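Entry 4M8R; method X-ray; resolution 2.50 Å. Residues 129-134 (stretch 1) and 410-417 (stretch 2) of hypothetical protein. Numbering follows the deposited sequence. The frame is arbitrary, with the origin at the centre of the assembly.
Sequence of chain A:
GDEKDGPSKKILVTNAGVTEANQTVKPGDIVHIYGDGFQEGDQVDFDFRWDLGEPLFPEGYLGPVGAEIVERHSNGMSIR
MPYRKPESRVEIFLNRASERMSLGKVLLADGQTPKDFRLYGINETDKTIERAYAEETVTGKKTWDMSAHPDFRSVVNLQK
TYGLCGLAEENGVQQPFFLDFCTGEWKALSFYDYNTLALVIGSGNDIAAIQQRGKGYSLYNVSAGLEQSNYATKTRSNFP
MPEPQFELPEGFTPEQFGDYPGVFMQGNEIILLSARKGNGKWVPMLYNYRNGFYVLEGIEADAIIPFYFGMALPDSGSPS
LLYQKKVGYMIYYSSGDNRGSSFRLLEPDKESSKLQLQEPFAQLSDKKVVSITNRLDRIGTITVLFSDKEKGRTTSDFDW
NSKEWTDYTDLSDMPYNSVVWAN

Stretch 1, residues 129-134: IERAYA
Stretch 2, residues 410-417: DLSDMPYN

Most of stretch 1 is strand, which begins earlier in the chain. Stretch 2 has no regular helix or strand. The two lie far apart in sequence but meet through side chains, with no backbone hydrogen bond between them. In register, the CA of Glu-130 lies 9.4 Å from the CA of Tyr-416, and the CA of Ala-132 lies 7.6 Å from the CA of Met-414. As stretch 1 advances, its partners step back from Tyr-416 to Leu-411, so the stretches run in opposite senses. The contact buries 293 Å², both sides summed.

The strand alternates at first. The CA-to-CB bonds of Ile-129 and Arg-131 point away from stretch 2, and those of Glu-130 and Ala-132 point toward it. Ala-132 departs from extended geometry, with phi/psi of -90/-33°. Tyr-133 follows at -149/137°, and its CB also points toward stretch 2.

Glu-130 makes the one hydrogen bond across the contact. Its chi1 is m (-73°) and chi2 is t (-178°), which extends the chain; chi3 is -7°. Tyr-416 has chi1 m (-44°) and chi2 -64°, so its ring reaches back to the strand. Tyr-416 OH donates to Glu-130 OE1 at 2.5 Å, a short bond from a phenol to a carboxylate. The oxygen lies at the ring edge, near the ring plane, where the hydroxyl can point at it.

Ala-132 meets two larger groups on the side facing stretch 2. Ala-132 CB is 3.9 Å from Tyr-416 CE2, approaching the ring obliquely, and 4.0 Å from the SE of Met-414. Met-414 is selenomethionine. Its CA-to-CB bond points sideways, but chi1 m (-54°) and chi2 m (-68°) bring the side-chain end nearer to stretch 1; chi3 is -94°, between wells. Its backbone has positive phi, 36/78°.

Leu-411 closes the other end of the contact. With chi1 m (-45°) and chi2 t (178°), Leu-411 CD1 lies 4.0 Å from Tyr-133 CB, an apolar contact. Leu-411 CD2 lies 3.6 Å from the carbonyl O of Ala-132, a van der Waals approach. Tyr-133 has chi1 t (172°) and chi2 87°, and CD1 of Leu-411 is oblique to its ring.

Two weak hydrogen bonds lie within stretch 2. Met-414 N donates to Asp-413 OD1 at 2.9 Å; Asp-413 has chi1 p (55°), which brings OD1 of Asp-413 within reach of the amide of Met-414. Tyr-416 N donates to Met-414 O at 3.0 Å, spanning Pro-415 (phi/psi -82/58°, C-gamma endo).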

# COMPACT_ATOMS: atom_id res chain seq x y z
N ILE A 129 24.82 26.27 -6.82
CA ILE A 129 23.62 25.60 -7.32
C ILE A 129 22.53 26.66 -7.39
O ILE A 129 22.27 27.34 -6.40
CB ILE A 129 23.14 24.49 -6.37
CG1 ILE A 129 24.25 23.49 -6.08
CG2 ILE A 129 21.91 23.79 -6.94
CD1 ILE A 129 24.74 22.75 -7.30
N GLU A 130 21.90 26.81 -8.55
CA GLU A 130 20.86 27.82 -8.74
C GLU A 130 19.53 27.16 -9.07
O GLU A 130 19.48 26.23 -9.87
CB GLU A 130 21.24 28.76 -9.89
CG GLU A 130 22.35 29.74 -9.56
CD GLU A 130 22.66 30.70 -10.69
OE1 GLU A 130 22.13 30.53 -11.81
OE2 GLU A 130 23.46 31.64 -10.46
N ARG A 131 18.45 27.66 -8.47
CA ARG A 131 17.11 27.21 -8.85
C ARG A 131 16.71 27.89 -10.15
O ARG A 131 16.49 29.09 -10.17
CB ARG A 131 16.09 27.53 -7.77
CG ARG A 131 14.70 26.99 -8.08
CD ARG A 131 13.78 27.18 -6.89
NE ARG A 131 13.54 28.59 -6.64
CZ ARG A 131 13.30 29.13 -5.44
NH1 ARG A 131 13.26 28.37 -4.35
NH2 ARG A 131 13.10 30.44 -5.34
N ALA A 132 16.62 27.11 -11.22
CA ALA A 132 16.36 27.65 -12.55
C ALA A 132 14.87 27.74 -12.86
O ALA A 132 14.44 28.62 -13.59
CB ALA A 132 17.06 26.80 -13.61
N TYR A 133 14.10 26.80 -12.32
CA TYR A 133 12.66 26.78 -12.54
C TYR A 133 11.91 26.20 -11.35
O TYR A 133 12.31 25.19 -10.76
CB TYR A 133 12.31 25.98 -13.80
CG TYR A 133 10.83 25.75 -13.98
CD1 TYR A 133 10.03 26.68 -14.63
CD2 TYR A 133 10.21 24.60 -13.49
CE1 TYR A 133 8.67 26.48 -14.79
CE2 TYR A 133 8.85 24.39 -13.63
CZ TYR A 133 8.09 25.33 -14.29
OH TYR A 133 6.74 25.12 -14.44
N ALA A 134 10.81 26.85 -11.00
CA ALA A 134 9.82 26.31 -10.08
C ALA A 134 8.47 26.83 -10.56
O ALA A 134 8.41 27.93 -11.10
CB ALA A 134 10.10 26.75 -8.66
N ASP A 410 10.48 29.79 -20.71
CA ASP A 410 11.13 30.61 -19.69
C ASP A 410 12.64 30.39 -19.60
O ASP A 410 13.35 31.19 -18.99
CB ASP A 410 10.54 30.32 -18.30
CG ASP A 410 9.11 30.80 -18.16
OD1 ASP A 410 8.63 31.57 -19.03
OD2 ASP A 410 8.47 30.42 -17.16
N LEU A 411 13.12 29.31 -20.21
CA LEU A 411 14.47 28.82 -19.96
C LEU A 411 15.34 28.78 -21.23
O LEU A 411 15.67 27.70 -21.75
CB LEU A 411 14.38 27.43 -19.31
CG LEU A 411 13.36 27.28 -18.18
CD1 LEU A 411 13.37 25.84 -17.68
CD2 LEU A 411 13.62 28.24 -17.03
N SER A 412 15.69 29.96 -21.73
CA SER A 412 16.59 30.11 -22.87
C SER A 412 17.98 30.62 -22.45
O SER A 412 18.98 30.30 -23.11
CB SER A 412 15.99 31.06 -23.90
OG SER A 412 14.77 30.54 -24.42
N ASP A 413 18.05 31.42 -21.38
CA ASP A 413 19.33 31.93 -20.88
C ASP A 413 20.23 30.79 -20.40
O ASP A 413 21.25 30.50 -21.03
CB ASP A 413 19.14 33.03 -19.81
CG ASP A 413 18.29 32.58 -18.62
OD1 ASP A 413 17.47 31.65 -18.76
OD2 ASP A 413 18.44 33.18 -17.54
N MSE A 414 19.84 30.14 -19.30
CA MSE A 414 20.48 28.93 -18.78
C MSE A 414 21.99 28.88 -18.96
O MSE A 414 22.49 28.20 -19.86
CB MSE A 414 19.85 27.71 -19.47
CG MSE A 414 18.32 27.65 -19.35
SE MSE A 414 17.72 27.32 -17.50
CE MSE A 414 17.56 25.37 -17.63
N PRO A 415 22.74 29.59 -18.09
CA PRO A 415 24.20 29.52 -18.11
C PRO A 415 24.74 28.30 -17.35
O PRO A 415 25.54 28.44 -16.42
CB PRO A 415 24.61 30.83 -17.43
CG PRO A 415 23.52 31.09 -16.46
CD PRO A 415 22.25 30.57 -17.10
N TYR A 416 24.31 27.11 -17.78
CA TYR A 416 24.64 25.85 -17.10
C TYR A 416 25.00 24.76 -18.10
O TYR A 416 24.49 24.75 -19.22
CB TYR A 416 23.43 25.33 -16.30
CG TYR A 416 22.67 26.35 -15.49
CD1 TYR A 416 23.27 27.02 -14.42
CD2 TYR A 416 21.34 26.63 -15.76
CE1 TYR A 416 22.57 27.95 -13.67
CE2 TYR A 416 20.63 27.56 -15.01
CZ TYR A 416 21.25 28.21 -13.97
OH TYR A 416 20.56 29.14 -13.22
N ASN A 417 25.87 23.84 -17.68
CA ASN A 417 26.13 22.60 -18.43
C ASN A 417 25.37 21.40 -17.84
O ASN A 417 25.16 20.41 -18.54
CB ASN A 417 27.63 22.27 -18.46
CG ASN A 417 28.35 22.93 -19.62
OD1 ASN A 417 27.87 22.91 -20.75
ND2 ASN A 417 29.51 23.51 -19.35